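Local coordinates for protein D-glycerate 3-kinase (Cryptococcus neoformans var. grubii serotype A, PDB 6CKG) that probably transfers a phosphate group from ATP to D-glycerate, as a kinase built on the P-loop fold, at residues P112-L118 with N234-Y238; D85-L89 with P150-K154; K193-K197 with E296-D300. One frame throughout, in Å; residues are numbered along the deposited sequence.

Along the chain the six segments run 85-89, 112-118, 150-154, 193-197, 234-238, 296-300, so interaction 1 interlocks with both others, while interaction 2 closes before interaction 3 opens. Interactions 1 and 2 have centres about 14 Å apart and share the pairing of two loops: Asp117 N probably bonds Phe87 O, Thr115 O probably accepts from Leu89 N, and His116 packs on Tyr88. Interaction 3 lies about 17 Å, centre to centre, from interaction 1, joined through Leu235 on Phe298. Interactions 2 and 3 do not touch; about 14 Å separates their nearest atoms. Together they connect loops 85-89 and 112-118, a β-hairpin and helices 191-204, 225-236 and 281-298 of a protein with a mainly parallel, P-loop-kinase-like sheet.

Interaction 1 of 3, residues P112-L118 with N234-Y238; sequences PAGTHDL and NLRQY
Two polar pairs fix this contact. His116 ND1 (chi1 m) and Tyr238 OH share a hydrogen bond of 2.7 Å, and Asn234 ND2 (chi1 m) donates to Ala113 O at 2.9 Å. A water donates to His116 O at 2.7 Å and lies 2.9 Å from Tyr238 OH. Pro112 to Thr115 form a type II β turn, Thr115 N donating to Pro112 O at 3.1 Å; Thr115 OG1 (chi1 p) adds a 2.7 Å bond to Pro112 O. Gly114 takes its third position at phi 112°, where a CB would strike the preceding carbonyl O and clash with Asn234 ND2. The turn meets the C-terminal end of helix 225-236, with CA-CA distances of 5.0 Å (Gly114 to Asn234) and 5.2 Å (Ala113 to Leu235). Ala113 CB packs 4.0 Å from both Leu235 CB and Tyr238 CE1. Tyr238 (chi1 m) receives Leu118 CD2 (m, t) over one ring face, 3.7 Å from the centroid, a CH-pi contact, while Leu118 CD1 meets Gln237 CB at 3.5 Å. Asp117 N-caps helix 118-129. The phenol is held at its hydroxyl by histidine and water and at its face by leucine, combining directional bonding with apolar burial.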
loop_
_atom_site.group_PDB
_atom_site.type_symbol
_atom_site.label_atom_id
_atom_site.label_comp_id
_atom_site.label_asym_id
_atom_site.label_seq_id
_atom_site.Cartn_x
_atom_site.Cartn_y
_atom_site.Cartn_z
ATOM N N PRO A 112 10.590 2.327 -0.441
ATOM C CA PRO A 112 10.488 1.188 0.474
ATOM C C PRO A 112 10.258 1.640 1.911
ATOM O O PRO A 112 10.235 2.833 2.218
ATOM C CB PRO A 112 11.848 0.489 0.321
ATOM C CG PRO A 112 12.757 1.540 -0.130
ATOM C CD PRO A 112 11.955 2.498 -0.966
ATOM N N ALA A 113 10.075 0.640 2.780
ATOM C CA ALA A 113 9.916 0.850 4.211
ATOM C C ALA A 113 11.033 1.727 4.754
ATOM O O ALA A 113 12.223 1.464 4.529
ATOM C CB ALA A 113 9.891 -0.504 4.938
ATOM N N GLY A 114 10.636 2.776 5.474
ATOM C CA GLY A 114 11.534 3.791 5.981
ATOM C C GLY A 114 11.348 5.146 5.326
ATOM O O GLY A 114 11.719 6.168 5.922
ATOM N N THR A 115 10.797 5.184 4.114
ATOM C CA THR A 115 10.658 6.424 3.362
ATOM C C THR A 115 9.278 7.071 3.531
ATOM O O THR A 115 8.949 7.997 2.792
ATOM C CB THR A 115 10.938 6.173 1.875
ATOM O OG1 THR A 115 9.919 5.328 1.322
ATOM C CG2 THR A 115 12.348 5.516 1.662
ATOM N N HIS A 116 8.476 6.607 4.490
ATOM C CA HIS A 116 7.165 7.173 4.782
ATOM C C HIS A 116 7.198 7.874 6.128
ATOM O O HIS A 116 7.982 7.523 7.016
ATOM C CB HIS A 116 6.064 6.088 4.776
ATOM C CG HIS A 116 6.007 5.319 3.499
ATOM N ND1 HIS A 116 6.646 4.107 3.336
ATOM C CD2 HIS A 116 5.443 5.612 2.303
ATOM C CE1 HIS A 116 6.466 3.681 2.099
ATOM N NE2 HIS A 116 5.747 4.577 1.447
ATOM N N ASP A 117 6.345 8.889 6.260
ATOM C CA ASP A 117 6.257 9.688 7.480
ATOM C C ASP A 117 5.291 8.964 8.406
ATOM O O ASP A 117 4.071 9.133 8.326
ATOM C CB ASP A 117 5.790 11.094 7.141
ATOM C CG ASP A 117 5.805 12.030 8.320
ATOM O OD1 ASP A 117 5.668 11.584 9.478
ATOM O OD2 ASP A 117 5.939 13.240 8.066
ATOM N N LEU A 118 5.835 8.148 9.297
ATOM C CA LEU A 118 4.976 7.310 10.129
ATOM C C LEU A 118 4.203 8.111 11.180
ATOM O O LEU A 118 3.037 7.782 11.433
ATOM C CB LEU A 118 5.792 6.187 10.786
ATOM C CG LEU A 118 6.258 5.119 9.789
ATOM C CD1 LEU A 118 7.236 4.147 10.458
ATOM C CD2 LEU A 118 5.065 4.366 9.237
ATOM N N ASN A 234 13.170 -1.240 9.280
ATOM C CA ASN A 234 12.246 -0.144 9.009
ATOM C C ASN A 234 10.803 -0.629 9.016
ATOM O O ASN A 234 9.923 0.040 9.561
ATOM C CB ASN A 234 12.577 0.501 7.665
ATOM C CG ASN A 234 13.879 1.276 7.693
ATOM O OD1 ASN A 234 14.527 1.388 8.730
ATOM N ND2 ASN A 234 14.281 1.788 6.545
ATOM N N LEU A 235 10.550 -1.808 8.440
ATOM C CA LEU A 235 9.178 -2.305 8.316
ATOM C C LEU A 235 8.562 -2.645 9.669
ATOM O O LEU A 235 7.340 -2.552 9.832
ATOM C CB LEU A 235 9.147 -3.524 7.397
ATOM C CG LEU A 235 7.775 -4.091 7.054
ATOM C CD1 LEU A 235 6.884 -3.028 6.355
ATOM C CD2 LEU A 235 7.947 -5.320 6.179
ATOM N N ARG A 236 9.383 -3.040 10.644
ATOM C CA ARG A 236 8.872 -3.285 11.989
ATOM C C ARG A 236 8.174 -2.057 12.570
ATOM O O ARG A 236 7.257 -2.204 13.387
ATOM C CB ARG A 236 10.020 -3.752 12.904
ATOM C CG ARG A 236 10.553 -5.133 12.517
ATOM C CD ARG A 236 11.882 -5.507 13.185
ATOM N NE ARG A 236 12.300 -6.881 12.866
ATOM C CZ ARG A 236 13.551 -7.340 12.991
ATOM N NH1 ARG A 236 14.519 -6.533 13.398
ATOM N NH2 ARG A 236 13.847 -8.605 12.698
ATOM N N GLN A 237 8.569 -0.843 12.151
ATOM C CA GLN A 237 7.927 0.378 12.640
ATOM C C GLN A 237 6.517 0.589 12.091
ATOM O O GLN A 237 5.817 1.483 12.584
ATOM C CB GLN A 237 8.773 1.622 12.306
ATOM C CG GLN A 237 10.214 1.556 12.820
ATOM C CD GLN A 237 10.290 1.003 14.230
ATOM O OE1 GLN A 237 10.784 -0.105 14.451
ATOM N NE2 GLN A 237 9.788 1.768 15.195
ATOM N N TYR A 238 6.083 -0.187 11.097
ATOM C CA TYR A 238 4.740 -0.009 10.536
ATOM C C TYR A 238 3.673 -0.831 11.251
ATOM O O TYR A 238 2.488 -0.691 10.928
ATOM C CB TYR A 238 4.708 -0.381 9.044
ATOM C CG TYR A 238 5.471 0.565 8.138
ATOM C CD1 TYR A 238 6.852 0.709 8.257
ATOM C CD2 TYR A 238 4.816 1.286 7.144
ATOM C CE1 TYR A 238 7.560 1.575 7.434
ATOM C CE2 TYR A 238 5.511 2.152 6.304
ATOM C CZ TYR A 238 6.890 2.290 6.457
ATOM O OH TYR A 238 7.609 3.129 5.634
HETATM O O HOH W 1 8.972 5.040 7.384
#

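Interaction 2 of 3, residues D85-L89 with P150-K154; sequences DDFYL and PIYDK. With EDO (1,2-ethanediol), chain C.
Asp86 supplies the chief acceptors here. Its OD1 takes the backbone N of Tyr152 at 3.0 Å, N-H...O angle 164°, and also accepts from a water at 3.2 Å that donates to Tyr152 O at 2.9 Å; one carboxylate oxygen serves both backbone polar groups of Tyr152, the second through water. Asp86 OD2 accepts from O2 of a 1,2-ethanediol at 2.7 Å, whose O1 donates to Pro150 O at 2.7 Å; the diol, probably from the crystallisation liquor, is also bonded to Ser83 N. Asp85 OD2 forms a salt bridge of 2.9 Å with Lys154 NZ, reached by an extended chain (m, then t throughout). Segment 85-89 starts in a 3-10 turn just after strand 79-83, an outermost strand of the mixed, mainly parallel central sheet, and runs out as a loop; 150-154 ends the first strand of a β-hairpin. Ile151 and Asp153 pair with strand 162-171, so the backbone N of Tyr152 faces the other way, to Asp86; Asp86 CA and Tyr152 CA are 4.5 Å apart. Tyr152 (chi1 t) offers a ring face to Tyr88 (chi1 m): Tyr88 CB sits 3.8 Å from the Tyr152 centroid, and the Tyr88 ring points its edge toward that face, centroids 5.0 Å apart, planes at 64°. A further water donates to Leu89 O at 2.7 Å and lies 2.7 Å from Tyr152 OH, which also has a weak hydrogen bond to Glu160 O. Pro150 CG sits over the face of the Phe87 ring, 3.6 Å from its centroid, a CH-pi contact, and helix 118-129 covers both side chains.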
loop_
_atom_site.group_PDB
_atom_site.type_symbol
_atom_site.label_atom_id
_atom_site.label_comp_id
_atom_site.label_asym_id
_atom_site.label_seq_id
_atom_site.Cartn_x
_atom_site.Cartn_y
_atom_site.Cartn_z
ATOM N N ASP A 85 1.421 6.410 -0.736
ATOM C CA ASP A 85 2.381 7.295 -1.395
ATOM C C ASP A 85 2.172 8.759 -1.021
ATOM O O ASP A 85 3.108 9.555 -1.119
ATOM C CB ASP A 85 2.280 7.163 -2.909
ATOM C CG ASP A 85 2.690 5.805 -3.413
ATOM O OD1 ASP A 85 2.854 4.860 -2.599
ATOM O OD2 ASP A 85 2.836 5.693 -4.645
ATOM N N ASP A 86 0.959 9.149 -0.624
ATOM C CA ASP A 86 0.756 10.533 -0.212
ATOM C C ASP A 86 1.401 10.831 1.131
ATOM O O ASP A 86 1.439 11.998 1.539
ATOM C CB ASP A 86 -0.737 10.863 -0.149
ATOM C CG ASP A 86 -1.340 11.028 -1.513
ATOM O OD1 ASP A 86 -0.769 11.801 -2.310
ATOM O OD2 ASP A 86 -2.363 10.357 -1.798
ATOM N N PHE A 87 1.917 9.806 1.804
ATOM C CA PHE A 87 2.526 9.916 3.117
ATOM C C PHE A 87 4.041 9.672 3.086
ATOM O O PHE A 87 4.651 9.435 4.133
ATOM C CB PHE A 87 1.837 8.949 4.078
ATOM C CG PHE A 87 0.426 9.355 4.432
ATOM C CD1 PHE A 87 -0.643 9.022 3.609
ATOM C CD2 PHE A 87 0.172 10.066 5.591
ATOM C CE1 PHE A 87 -1.935 9.404 3.937
ATOM C CE2 PHE A 87 -1.127 10.455 5.923
ATOM C CZ PHE A 87 -2.172 10.125 5.097
ATOM N N TYR A 88 4.669 9.750 1.917
ATOM C CA TYR A 88 6.132 9.784 1.879
ATOM C C TYR A 88 6.672 10.924 2.744
ATOM O O TYR A 88 6.010 11.949 2.947
ATOM C CB TYR A 88 6.632 9.977 0.447
ATOM C CG TYR A 88 6.651 8.755 -0.450
ATOM C CD1 TYR A 88 7.227 7.552 -0.034
ATOM C CD2 TYR A 88 6.133 8.827 -1.735
ATOM C CE1 TYR A 88 7.249 6.464 -0.877
ATOM C CE2 TYR A 88 6.156 7.756 -2.578
ATOM C CZ TYR A 88 6.707 6.575 -2.157
ATOM O OH TYR A 88 6.720 5.516 -3.035
ATOM N N LEU A 89 7.896 10.738 3.252
ATOM C CA LEU A 89 8.626 11.815 3.909
ATOM C C LEU A 89 8.648 13.057 3.033
ATOM O O LEU A 89 8.612 12.974 1.801
ATOM C CB LEU A 89 10.080 11.392 4.203
ATOM C CG LEU A 89 10.262 10.225 5.168
ATOM C CD1 LEU A 89 11.734 9.749 5.121
ATOM C CD2 LEU A 89 9.838 10.661 6.575
ATOM N N PRO A 150 -2.642 14.596 3.611
ATOM C CA PRO A 150 -1.582 15.165 2.775
ATOM C C PRO A 150 -1.700 14.701 1.332
ATOM O O PRO A 150 -2.355 13.706 1.016
ATOM C CB PRO A 150 -0.295 14.626 3.414
ATOM C CG PRO A 150 -0.709 13.292 3.974
ATOM C CD PRO A 150 -2.138 13.528 4.491
ATOM N N ILE A 151 -1.066 15.471 0.457
ATOM C CA ILE A 151 -0.922 15.150 -0.955
ATOM C C ILE A 151 0.560 15.206 -1.282
ATOM O O ILE A 151 1.242 16.165 -0.904
ATOM C CB ILE A 151 -1.706 16.132 -1.844
ATOM C CG1 ILE A 151 -3.210 15.989 -1.594
ATOM C CG2 ILE A 151 -1.366 15.921 -3.316
ATOM C CD1 ILE A 151 -4.065 17.049 -2.298
ATOM N N TYR A 152 1.058 14.199 -1.986
ATOM C CA TYR A 152 2.467 14.133 -2.365
ATOM C C TYR A 152 2.598 14.358 -3.869
ATOM O O TYR A 152 1.928 13.687 -4.665
ATOM C CB TYR A 152 3.073 12.789 -1.943
ATOM C CG TYR A 152 4.586 12.681 -2.112
ATOM C CD1 TYR A 152 5.462 13.107 -1.102
ATOM C CD2 TYR A 152 5.127 12.147 -3.268
ATOM C CE1 TYR A 152 6.848 12.997 -1.244
ATOM C CE2 TYR A 152 6.512 12.013 -3.418
ATOM C CZ TYR A 152 7.361 12.448 -2.405
ATOM O OH TYR A 152 8.713 12.315 -2.553
ATOM N N ASP A 153 3.445 15.319 -4.260
ATOM C CA ASP A 153 3.625 15.690 -5.663
ATOM C C ASP A 153 4.949 15.088 -6.122
ATOM O O ASP A 153 6.025 15.622 -5.842
ATOM C CB ASP A 153 3.570 17.204 -5.839
ATOM C CG ASP A 153 3.732 17.642 -7.290
ATOM O OD1 ASP A 153 4.139 16.835 -8.149
ATOM O OD2 ASP A 153 3.462 18.819 -7.567
ATOM N N LYS A 154 4.860 13.976 -6.849
ATOM C CA LYS A 154 6.047 13.237 -7.254
ATOM C C LYS A 154 6.911 13.995 -8.246
ATOM O O LYS A 154 8.054 13.594 -8.465
ATOM C CB LYS A 154 5.632 11.892 -7.848
ATOM C CG LYS A 154 4.815 11.060 -6.882
ATOM C CD LYS A 154 4.456 9.683 -7.449
ATOM C CE LYS A 154 4.011 8.745 -6.326
ATOM N NZ LYS A 154 3.330 7.549 -6.859
HETATM C C1 EDO C . -5.065 12.132 0.252
HETATM O O1 EDO C . -4.090 12.602 -0.701
HETATM C C2 EDO C . -4.449 11.016 1.089
HETATM O O2 EDO C . -4.099 9.927 0.223
HETATM O O HOH W 2 1.134 10.887 -4.722
HETATM O O HOH W 3 10.038 11.915 -0.276
#

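Interaction 3 of 3, residues K193-K197 with E296-D300; sequences KLEEK and ELFQD
Lys197 lays its methylene chain over Leu297, with Lys197 CD 3.9 Å from Leu297 CD2, and carries its amine to the end of helix 281-298. Chi1 is m and the remaining torsions are t, so the chain is fully extended; Lys197 NZ donates to Leu297 O at 2.8 Å and forms a long salt bridge, 3.8 Å, with Asp300 OD2 in the 3-10 turn that follows. One turn back on helix 191-204, Leu194 (chi1 t) approaches the same leucine, Leu194 CD1 to Leu297 CD1 4.2 Å, with their CA atoms 7.2 Å apart. Leu194 also touches His229 and Asn232 of helix 225-236, and Phe298 packs on Asn232 and Leu235, so that helix borders both segments. Away from the contact, Lys193 NZ and Glu196 OE2 form a salt bridge of 2.5 Å within helix 191-204. Leu194 and Lys197, i and i+3 of one helix, thus pack on a leucine near the C-terminal end of another, where a lysine amine takes a backbone carbonyl.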
loop_
_atom_site.group_PDB
_atom_site.type_symbol
_atom_site.label_atom_id
_atom_site.label_comp_id
_atom_site.label_asym_id
_atom_site.label_seq_id
_atom_site.Cartn_x
_atom_site.Cartn_y
_atom_site.Cartn_z
ATOM N N LYS A 193 14.926 -15.604 9.689
ATOM C CA LYS A 193 14.082 -15.901 8.536
ATOM C C LYS A 193 14.501 -15.101 7.307
ATOM O O LYS A 193 14.433 -15.608 6.182
ATOM C CB LYS A 193 12.612 -15.625 8.859
ATOM C CG LYS A 193 11.692 -16.183 7.799
ATOM C CD LYS A 193 11.592 -17.681 7.990
ATOM C CE LYS A 193 10.694 -18.337 6.953
ATOM N NZ LYS A 193 10.661 -19.818 7.165
ATOM N N LEU A 194 14.916 -13.844 7.486
ATOM C CA LEU A 194 15.414 -13.094 6.339
ATOM C C LEU A 194 16.651 -13.776 5.762
ATOM O O LEU A 194 16.749 -13.984 4.547
ATOM C CB LEU A 194 15.720 -11.648 6.736
ATOM C CG LEU A 194 16.043 -10.647 5.620
ATOM C CD1 LEU A 194 15.510 -9.239 5.936
ATOM C CD2 LEU A 194 17.545 -10.601 5.412
ATOM N N GLU A 195 17.599 -14.147 6.630
ATOM C CA GLU A 195 18.773 -14.895 6.179
ATOM C C GLU A 195 18.364 -16.161 5.443
ATOM O O GLU A 195 18.972 -16.535 4.429
ATOM C CB GLU A 195 19.675 -15.258 7.373
ATOM C CG GLU A 195 20.275 -14.054 8.120
ATOM C CD GLU A 195 21.300 -13.265 7.310
ATOM O OE1 GLU A 195 21.680 -13.688 6.193
ATOM O OE2 GLU A 195 21.753 -12.212 7.806
ATOM N N GLU A 196 17.344 -16.846 5.950
ATOM C CA GLU A 196 16.916 -18.096 5.332
ATOM C C GLU A 196 16.500 -17.869 3.885
ATOM O O GLU A 196 16.932 -18.596 2.980
ATOM C CB GLU A 196 15.777 -18.686 6.152
ATOM C CG GLU A 196 15.191 -19.945 5.634
ATOM C CD GLU A 196 14.074 -20.394 6.537
ATOM O OE1 GLU A 196 14.364 -20.711 7.706
ATOM O OE2 GLU A 196 12.910 -20.365 6.098
ATOM N N LYS A 197 15.707 -16.819 3.647
ATOM C CA LYS A 197 15.269 -16.492 2.292
ATOM C C LYS A 197 16.429 -16.045 1.416
ATOM O O LYS A 197 16.516 -16.442 0.247
ATOM C CB LYS A 197 14.180 -15.410 2.336
ATOM C CG LYS A 197 12.873 -15.870 2.980
ATOM C CD LYS A 197 11.775 -14.795 2.804
ATOM C CE LYS A 197 10.447 -15.248 3.376
ATOM N NZ LYS A 197 9.371 -14.253 3.034
ATOM N N GLU A 296 9.241 -9.916 -2.487
ATOM C CA GLU A 296 9.817 -11.241 -2.258
ATOM C C GLU A 296 9.896 -11.573 -0.770
ATOM O O GLU A 296 9.577 -12.695 -0.360
ATOM C CB GLU A 296 11.204 -11.327 -2.898
ATOM C CG GLU A 296 11.186 -11.231 -4.423
ATOM C CD GLU A 296 12.575 -11.183 -5.035
ATOM O OE1 GLU A 296 13.552 -11.489 -4.331
ATOM O OE2 GLU A 296 12.690 -10.862 -6.236
ATOM N N LEU A 297 10.318 -10.611 0.054
ATOM C CA LEU A 297 10.595 -10.869 1.464
ATOM C C LEU A 297 9.385 -10.715 2.381
ATOM O O LEU A 297 9.273 -11.446 3.371
ATOM C CB LEU A 297 11.686 -9.925 1.962
ATOM C CG LEU A 297 13.089 -10.147 1.403
ATOM C CD1 LEU A 297 14.015 -9.124 2.018
ATOM C CD2 LEU A 297 13.562 -11.560 1.715
ATOM N N PHE A 298 8.508 -9.746 2.119
ATOM C CA PHE A 298 7.574 -9.270 3.135
ATOM C C PHE A 298 6.104 -9.453 2.782
ATOM O O PHE A 298 5.246 -9.230 3.645
ATOM C CB PHE A 298 7.796 -7.772 3.412
ATOM C CG PHE A 298 9.218 -7.398 3.689
ATOM C CD1 PHE A 298 9.984 -8.107 4.608
ATOM C CD2 PHE A 298 9.792 -6.327 3.025
ATOM C CE1 PHE A 298 11.300 -7.738 4.864
ATOM C CE2 PHE A 298 11.085 -5.966 3.267
ATOM C CZ PHE A 298 11.849 -6.681 4.184
ATOM N N GLN A 299 5.786 -9.793 1.539
ATOM C CA GLN A 299 4.390 -9.848 1.121
ATOM C C GLN A 299 3.603 -10.901 1.894
ATOM O O GLN A 299 2.394 -10.747 2.086
ATOM C CB GLN A 299 4.329 -10.131 -0.377
ATOM C CG GLN A 299 2.979 -10.005 -1.020
ATOM C CD GLN A 299 3.064 -10.214 -2.510
ATOM O OE1 GLN A 299 2.442 -9.485 -3.287
ATOM N NE2 GLN A 299 3.852 -11.200 -2.925
ATOM N N ASP A 300 4.258 -11.974 2.353
ATOM C CA ASP A 300 3.507 -13.028 3.025
ATOM C C ASP A 300 2.995 -12.599 4.390
ATOM O O ASP A 300 2.054 -13.219 4.901
ATOM C CB ASP A 300 4.353 -14.299 3.169
ATOM C CG ASP A 300 4.739 -14.889 1.831
ATOM O OD1 ASP A 300 3.849 -15.046 0.968
ATOM O OD2 ASP A 300 5.941 -15.165 1.631
#